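Local structure of TRAP dicarboxylate ABC transporter, substrate-binding protein (Roseobacter denitrificans, 4OVQ) at residues V51-E56 with D248-A253; V101-F106 with M169-F174; A179-N184 with A298-V303. The protein binds beta-D-glucuronate as a periplasmic solute-binding protein and probably hands it on to a TRAP transporter. One frame throughout, in Å; residues are numbered along the deposited sequence.

Overall arrangement
Contact 2 is buried and lies close to the bound beta-D-glucuronate. Contacts 1 and 3 are partly buried and sit further out. Contact 1 is the more remote, its centre about 28 Å from the centre of the chain and on the opposite side from contacts 2 and 3. Contacts 2 and 3 use opposite ends of helix 172-180, and touch where Pro105 meets Met300. Contact 1 shares no helix with them. No hydrogen bond crosses any of the three. Contact 2 packs a phenylalanine ring and a leucine on a serine, beside a helix cap. Contacts 1 and 3 join helix ends through selenomethionine, alanine and aliphatic parts of charged side chains, contact 1 also through threonine.

Contact 1. Residues V51-E56 with D248-A253; sequences VKTGGE and DEMKTA
Lys52 and Thr53 pack on selenomethionine Met250 and Ala253, joining the end of one helix to the first turns of another. Lys52 can be followed outward. Lys52 CB rests against Ala253 CB at 4.0 Å. Lys52 CD reaches the backbone of the same residue, 3.7 Å from Ala253 O. CG and CE of Lys52 make no close contact with the partner segment; they carry the chain past Ala253. NZ at the tip forms salt bridges with Glu256 and Glu260, further along helix 248-282. The aliphatic part of the lysine packs on Ala253, and its end pairs with charges of the same helix.

Thr53 fills the other half of the contact. Thr53 CB and Thr53 CG2 both lie 3.7 Å from Met250 SE. Thr53 CG2 also meets Ala253 CB at 4.0 Å. With chi1 at 72°, OG1 lies between the backbone N and the carbonyl carbon and is turned back to the end of its own helix and the turn after it. There it is hydrogen-bonded to Leu49 O and Tyr57 N, which satisfies a buried hydroxyl and leaves the methyl for the partner helix. The bend at chi2 (-65°) carries Met250 SE over to Thr53.

Helix 37-52 stops here in a Schellman motif. Gly54 has positive phi, and Gly54 N bonds to Val51 O at 3.2 Å. A type I' turn follows from Thr53 to Glu56, closed by Glu56 N to Thr53 O at 3.0 Å. The contact is structural packing, away from the sugar site. It joins the end of helix 37-52, just before the outer strand 58-62 of the five-stranded sheet, to the start of the long helix 248-282.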
# COMPACT_ATOMS: atom_id res chain seq x y z
N VAL A 51 9.79 -11.46 -22.48
CA VAL A 51 10.09 -12.87 -22.74
C VAL A 51 8.85 -13.67 -23.16
O VAL A 51 8.86 -14.33 -24.21
CB VAL A 51 10.77 -13.54 -21.51
CG1 VAL A 51 10.86 -15.07 -21.70
CG2 VAL A 51 12.16 -12.90 -21.29
N LYS A 52 7.78 -13.56 -22.40
CA LYS A 52 6.63 -14.46 -22.60
C LYS A 52 5.80 -14.06 -23.82
O LYS A 52 5.07 -14.89 -24.36
CB LYS A 52 5.76 -14.52 -21.35
CG LYS A 52 6.40 -15.12 -20.13
CD LYS A 52 5.45 -15.12 -18.96
CE LYS A 52 6.12 -15.44 -17.67
NZ LYS A 52 6.68 -16.81 -17.58
N THR A 53 5.92 -12.81 -24.24
CA THR A 53 5.23 -12.33 -25.45
C THR A 53 6.14 -12.32 -26.68
O THR A 53 5.79 -11.74 -27.71
CB THR A 53 4.61 -10.93 -25.26
OG1 THR A 53 5.63 -9.91 -25.23
CG2 THR A 53 3.73 -10.86 -24.02
N GLY A 54 7.31 -12.94 -26.58
CA GLY A 54 8.29 -12.90 -27.66
C GLY A 54 8.60 -11.53 -28.21
O GLY A 54 8.88 -11.39 -29.41
N GLY A 55 8.57 -10.51 -27.36
CA GLY A 55 8.92 -9.17 -27.77
C GLY A 55 7.76 -8.35 -28.32
O GLY A 55 7.91 -7.17 -28.61
N GLU A 56 6.59 -8.96 -28.42
CA GLU A 56 5.43 -8.26 -28.96
C GLU A 56 4.95 -7.17 -28.02
O GLU A 56 4.44 -6.14 -28.46
CB GLU A 56 4.32 -9.25 -29.25
CG GLU A 56 4.64 -10.10 -30.48
CD GLU A 56 4.71 -9.25 -31.73
OE1 GLU A 56 3.85 -8.35 -31.86
OE2 GLU A 56 5.61 -9.46 -32.57
N ASP A 248 -6.23 -13.88 -26.29
CA ASP A 248 -6.34 -14.73 -25.11
C ASP A 248 -4.98 -15.19 -24.66
O ASP A 248 -4.68 -15.19 -23.46
CB ASP A 248 -7.22 -15.95 -25.40
CG ASP A 248 -8.67 -15.60 -25.54
OD1 ASP A 248 -9.05 -14.46 -25.20
OD2 ASP A 248 -9.43 -16.47 -26.00
N GLU A 249 -4.13 -15.60 -25.60
CA GLU A 249 -2.81 -16.08 -25.23
C GLU A 249 -1.92 -14.93 -24.69
O GLU A 249 -1.07 -15.15 -23.84
CB GLU A 249 -2.16 -16.85 -26.38
CG GLU A 249 -1.51 -16.00 -27.42
CD GLU A 249 -0.87 -16.82 -28.54
OE1 GLU A 249 -1.27 -18.00 -28.73
OE2 GLU A 249 0.03 -16.30 -29.23
N MSE A 250 -2.13 -13.70 -25.16
CA MSE A 250 -1.32 -12.60 -24.62
C MSE A 250 -1.78 -12.21 -23.22
O MSE A 250 -0.97 -11.85 -22.37
CB MSE A 250 -1.26 -11.40 -25.56
CG MSE A 250 -0.51 -11.69 -26.87
SE MSE A 250 1.39 -12.06 -26.66
CE MSE A 250 1.37 -14.00 -26.55
N LYS A 251 -3.08 -12.28 -22.96
CA LYS A 251 -3.58 -12.08 -21.61
C LYS A 251 -2.96 -13.11 -20.68
O LYS A 251 -2.58 -12.76 -19.56
CB LYS A 251 -5.08 -12.26 -21.52
CG LYS A 251 -5.91 -11.16 -22.22
CD LYS A 251 -7.38 -11.52 -22.21
CE LYS A 251 -8.22 -10.34 -22.64
NZ LYS A 251 -9.69 -10.61 -22.49
N THR A 252 -2.85 -14.35 -21.14
CA THR A 252 -2.27 -15.40 -20.31
C THR A 252 -0.81 -15.10 -20.02
O THR A 252 -0.36 -15.24 -18.88
CB THR A 252 -2.44 -16.79 -20.95
OG1 THR A 252 -3.83 -17.13 -21.00
CG2 THR A 252 -1.70 -17.85 -20.18
N ALA A 253 -0.08 -14.65 -21.04
CA ALA A 253 1.31 -14.24 -20.86
C ALA A 253 1.49 -13.08 -19.87
O ALA A 253 2.39 -13.12 -19.03
CB ALA A 253 1.94 -13.87 -22.19

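Contact 2. Residues V101-F106 with M169-F174; sequences VVSLPF and MNNELF. With BDP (beta-D-glucopyranuronic acid), chain C.
Ser103 and Leu104 meet Leu173 and Phe174 in a buried packing contact between a 3-10 turn and its following loop and the start of helix 172-180, close to the sugar pocket. Ser103 comes to the rim of the Phe174 ring. Ser103 O lies near the ring plane, 3.4 Å from Phe174 CE1, and Ser103 OG is 3.4 Å from Phe174 CZ. Leu173 CD2 lies over the same serine backbone and touches Leu104 CD2 at 4.0 Å.

Asn171 caps the helix. Its CG is anti to the backbone N (chi1 -176°), which brings OD1 to Leu173 N. Asn171 OD1 accepts from Leu173 N at 3.0 Å, nearly straight at 161°, with the donor above the carbonyl plane. ND2 bonds to Asn100 OD1 and Gly90 O, which fixes the rotation of the amide. Asn171 CG lies over one face of the Phe174 ring, offset toward its rim.

Met169, a selenomethionine, links this layer to the ligand. Met169 CG is 3.4 Å from O6A of the glucuronate. Arg146 and Arg167 also bind the sugar.

Residues 169-174 follow strand 165-168, and residues 101-106 lie in the loop after helix 89-92. Leu104 packs on helices 301-310 and 315-322, while Met169, on the ligand side, touches Pro91 of helix 89-92.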
# COMPACT_ATOMS: atom_id res chain seq x y z
N VAL A 101 -11.96 -1.61 1.41
CA VAL A 101 -12.02 -2.47 2.58
C VAL A 101 -10.63 -2.80 3.18
O VAL A 101 -10.50 -2.97 4.38
CB VAL A 101 -12.84 -3.75 2.31
CG1 VAL A 101 -12.01 -4.80 1.60
CG2 VAL A 101 -13.37 -4.31 3.61
N VAL A 102 -9.57 -2.81 2.36
CA VAL A 102 -8.26 -3.21 2.87
C VAL A 102 -7.58 -2.05 3.60
O VAL A 102 -6.54 -2.25 4.25
CB VAL A 102 -7.33 -3.80 1.75
CG1 VAL A 102 -8.02 -4.95 1.05
CG2 VAL A 102 -6.92 -2.76 0.77
N SER A 103 -8.18 -0.87 3.51
CA SER A 103 -7.71 0.33 4.16
C SER A 103 -8.36 0.51 5.56
O SER A 103 -8.05 1.46 6.27
CB SER A 103 -7.96 1.52 3.24
OG SER A 103 -7.05 1.48 2.14
N LEU A 104 -9.23 -0.41 5.95
CA LEU A 104 -9.76 -0.38 7.33
C LEU A 104 -8.69 -0.80 8.34
O LEU A 104 -8.07 -1.85 8.22
CB LEU A 104 -10.99 -1.28 7.45
CG LEU A 104 -12.24 -0.67 6.80
CD1 LEU A 104 -13.29 -1.76 6.55
CD2 LEU A 104 -12.82 0.49 7.63
N PRO A 105 -8.45 0.05 9.35
CA PRO A 105 -7.47 -0.27 10.39
C PRO A 105 -7.81 -1.57 11.11
O PRO A 105 -8.96 -1.80 11.40
CB PRO A 105 -7.61 0.92 11.35
CG PRO A 105 -8.05 2.03 10.49
CD PRO A 105 -9.01 1.40 9.52
N PHE A 106 -6.80 -2.41 11.32
CA PHE A 106 -6.95 -3.63 12.10
C PHE A 106 -7.92 -4.65 11.49
O PHE A 106 -8.56 -5.42 12.23
CB PHE A 106 -7.35 -3.29 13.55
CG PHE A 106 -6.35 -2.40 14.26
CD1 PHE A 106 -5.13 -2.90 14.69
CD2 PHE A 106 -6.65 -1.06 14.50
CE1 PHE A 106 -4.22 -2.08 15.34
CE2 PHE A 106 -5.75 -0.25 15.15
CZ PHE A 106 -4.53 -0.76 15.58
N MSE A 169 -1.72 8.86 3.94
CA MSE A 169 -2.06 8.86 2.51
C MSE A 169 -3.41 9.49 2.26
O MSE A 169 -4.15 9.73 3.21
CB MSE A 169 -2.08 7.43 1.99
CG MSE A 169 -0.70 6.74 2.00
SE MSE A 169 -0.61 5.00 1.15
CE MSE A 169 -1.55 3.94 2.52
N ASN A 170 -3.68 9.76 0.98
CA ASN A 170 -4.91 10.42 0.57
C ASN A 170 -6.15 9.51 0.54
O ASN A 170 -6.56 9.04 -0.51
CB ASN A 170 -4.66 11.05 -0.80
CG ASN A 170 -3.56 12.09 -0.78
OD1 ASN A 170 -3.77 13.23 -0.36
ND2 ASN A 170 -2.37 11.70 -1.21
N ASN A 171 -6.72 9.26 1.72
CA ASN A 171 -7.90 8.43 1.89
C ASN A 171 -8.55 8.82 3.21
O ASN A 171 -7.90 8.81 4.26
CB ASN A 171 -7.51 6.93 1.84
CG ASN A 171 -8.73 5.98 1.92
OD1 ASN A 171 -9.78 6.33 2.47
ND2 ASN A 171 -8.59 4.79 1.35
N GLU A 172 -9.82 9.23 3.17
CA GLU A 172 -10.48 9.72 4.38
C GLU A 172 -10.59 8.68 5.49
O GLU A 172 -10.79 9.02 6.66
CB GLU A 172 -11.86 10.31 4.05
CG GLU A 172 -11.80 11.78 3.62
CD GLU A 172 -11.67 12.76 4.80
OE1 GLU A 172 -12.50 12.71 5.73
OE2 GLU A 172 -10.72 13.58 4.78
N LEU A 173 -10.47 7.40 5.17
CA LEU A 173 -10.37 6.39 6.22
C LEU A 173 -9.18 6.65 7.14
O LEU A 173 -9.23 6.39 8.33
CB LEU A 173 -10.26 4.99 5.66
CG LEU A 173 -11.55 4.20 5.51
CD1 LEU A 173 -12.59 5.04 4.75
CD2 LEU A 173 -11.25 2.88 4.79
N PHE A 174 -8.08 7.13 6.56
CA PHE A 174 -6.86 7.34 7.34
C PHE A 174 -6.92 8.64 8.13
O PHE A 174 -6.37 8.73 9.24
CB PHE A 174 -5.63 7.35 6.42
CG PHE A 174 -5.54 6.16 5.51
CD1 PHE A 174 -5.98 4.89 5.91
CD2 PHE A 174 -5.03 6.31 4.24
CE1 PHE A 174 -5.88 3.82 5.06
CE2 PHE A 174 -4.94 5.23 3.39
CZ PHE A 174 -5.39 4.00 3.78
C1 BDP C . 4.24 2.69 0.91
C2 BDP C . 3.62 2.22 -0.38
C3 BDP C . 3.70 3.34 -1.33
C4 BDP C . 2.97 4.53 -0.79
C5 BDP C . 3.54 4.93 0.55
C6 BDP C . 2.80 6.11 1.19
O2 BDP C . 4.47 1.13 -0.86
O3 BDP C . 2.93 2.89 -2.51
O4 BDP C . 3.07 5.66 -1.75
O5 BDP C . 3.52 3.84 1.47
O6A BDP C . 2.35 7.03 0.45
O1 BDP C . 4.21 1.72 1.91
O6B BDP C . 2.85 6.14 2.45

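Contact 3. Residues A179-N184 with A298-V303; sequences AELGGN and AAMAPV
Glu180 and Leu181 pack against Ala299, Met300, Pro302 and Val303, with a close inner part and a looser outer one. The close part is built round CB of Glu180. Glu180 CB lies 3.4 Å from Ala299 O and 3.6 Å from CE of selenomethionine Met300. Glu180 CG meets Val303 CG2 at 4.0 Å. Leu181 adds to this part from the buried side. Leu181 CD2 meets Ala299 CB at 4.1 Å, and Leu181 CG lies 4.2 Å from Met300 CE. The Met300 side chain starts out away from Glu180 and Leu181, but bends at chi2 and chi3 (-65° and 88°) bring its methyl back to them.

Further out the contact thins. The bend at chi2 (-66°) turns the carboxylate of Glu180 toward Pro302, where it lies obliquely against CB and CG. Glu180 OE1 is 3.7 Å from Pro302 CG. This is van der Waals contact on the exposed side, and no charged partner comes from the other segment. With an alanine here Pro302 and Val303 CG2 would probably lose the side chain that covers them, and a gap would open between helix end and turn.

Gly182 ends the helix in a Schellman motif, with Gly182 N bonding to Ala179 O at 2.9 Å. In the other segment, a type I turn from Ala298 to Ala301 links helices 294-298 and 301-310. Met300 also packs on Pro105 and Phe106. Helix 172-180 is the middle of a beta-alpha-beta crossover between the parallel strands 165-168 and 184-187, and this contact sets its C-terminal end against the turn between helices 294-298 and 301-310.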
# COMPACT_ATOMS: atom_id res chain seq x y z
N ALA A 179 -7.82 10.97 13.60
CA ALA A 179 -8.70 11.83 14.40
C ALA A 179 -9.25 11.05 15.60
O ALA A 179 -9.39 11.62 16.71
CB ALA A 179 -9.81 12.40 13.53
N GLU A 180 -9.51 9.75 15.44
CA GLU A 180 -10.06 8.95 16.55
C GLU A 180 -9.02 8.56 17.62
O GLU A 180 -9.36 8.12 18.73
CB GLU A 180 -10.78 7.71 16.00
CG GLU A 180 -11.91 8.06 15.04
CD GLU A 180 -13.06 8.81 15.72
OE1 GLU A 180 -13.19 8.69 16.96
OE2 GLU A 180 -13.82 9.52 15.03
N LEU A 181 -7.74 8.75 17.28
CA LEU A 181 -6.67 8.59 18.23
C LEU A 181 -6.32 9.96 18.81
O LEU A 181 -5.37 10.08 19.57
CB LEU A 181 -5.46 7.95 17.56
CG LEU A 181 -5.68 6.54 16.99
CD1 LEU A 181 -4.46 6.07 16.23
CD2 LEU A 181 -6.02 5.55 18.11
N GLY A 182 -7.07 10.98 18.40
CA GLY A 182 -6.90 12.33 18.91
C GLY A 182 -5.82 13.13 18.23
O GLY A 182 -5.47 14.21 18.67
N GLY A 183 -5.28 12.59 17.14
CA GLY A 183 -4.26 13.31 16.40
C GLY A 183 -4.87 14.22 15.36
O GLY A 183 -6.10 14.29 15.19
N ASN A 184 -4.00 14.92 14.65
CA ASN A 184 -4.41 15.83 13.62
C ASN A 184 -3.81 15.30 12.31
O ASN A 184 -2.59 15.34 12.08
CB ASN A 184 -3.94 17.25 13.91
CG ASN A 184 -4.50 17.79 15.21
OD1 ASN A 184 -5.72 17.89 15.38
ND2 ASN A 184 -3.61 18.13 16.13
N ALA A 298 -10.25 -0.46 19.45
CA ALA A 298 -11.57 -0.06 19.93
C ALA A 298 -11.93 1.32 19.41
O ALA A 298 -13.09 1.62 19.15
CB ALA A 298 -11.60 -0.08 21.45
N ALA A 299 -10.92 2.17 19.26
CA ALA A 299 -11.13 3.54 18.86
C ALA A 299 -11.55 3.66 17.38
O ALA A 299 -12.05 4.70 16.94
CB ALA A 299 -9.85 4.36 19.08
N MSE A 300 -11.37 2.57 16.64
CA MSE A 300 -11.71 2.57 15.21
C MSE A 300 -13.17 2.28 14.92
O MSE A 300 -13.58 2.27 13.77
CB MSE A 300 -10.88 1.55 14.46
CG MSE A 300 -9.43 1.74 14.65
SE MSE A 300 -8.78 3.39 13.90
CE MSE A 300 -9.03 4.62 15.33
N ALA A 301 -13.95 2.02 15.97
CA ALA A 301 -15.35 1.70 15.78
C ALA A 301 -16.02 2.66 14.82
O ALA A 301 -16.66 2.21 13.87
CB ALA A 301 -16.10 1.66 17.12
N PRO A 302 -15.86 3.98 15.03
CA PRO A 302 -16.47 5.02 14.19
C PRO A 302 -15.97 5.05 12.73
O PRO A 302 -16.67 5.54 11.85
CB PRO A 302 -16.10 6.34 14.91
CG PRO A 302 -15.50 5.97 16.16
CD PRO A 302 -15.02 4.57 16.09
N VAL A 303 -14.76 4.57 12.49
CA VAL A 303 -14.25 4.52 11.12
C VAL A 303 -14.91 3.37 10.35
O VAL A 303 -15.31 3.54 9.18
CB VAL A 303 -12.71 4.40 11.12
CG1 VAL A 303 -12.15 4.31 9.69
CG2 VAL A 303 -12.08 5.59 11.86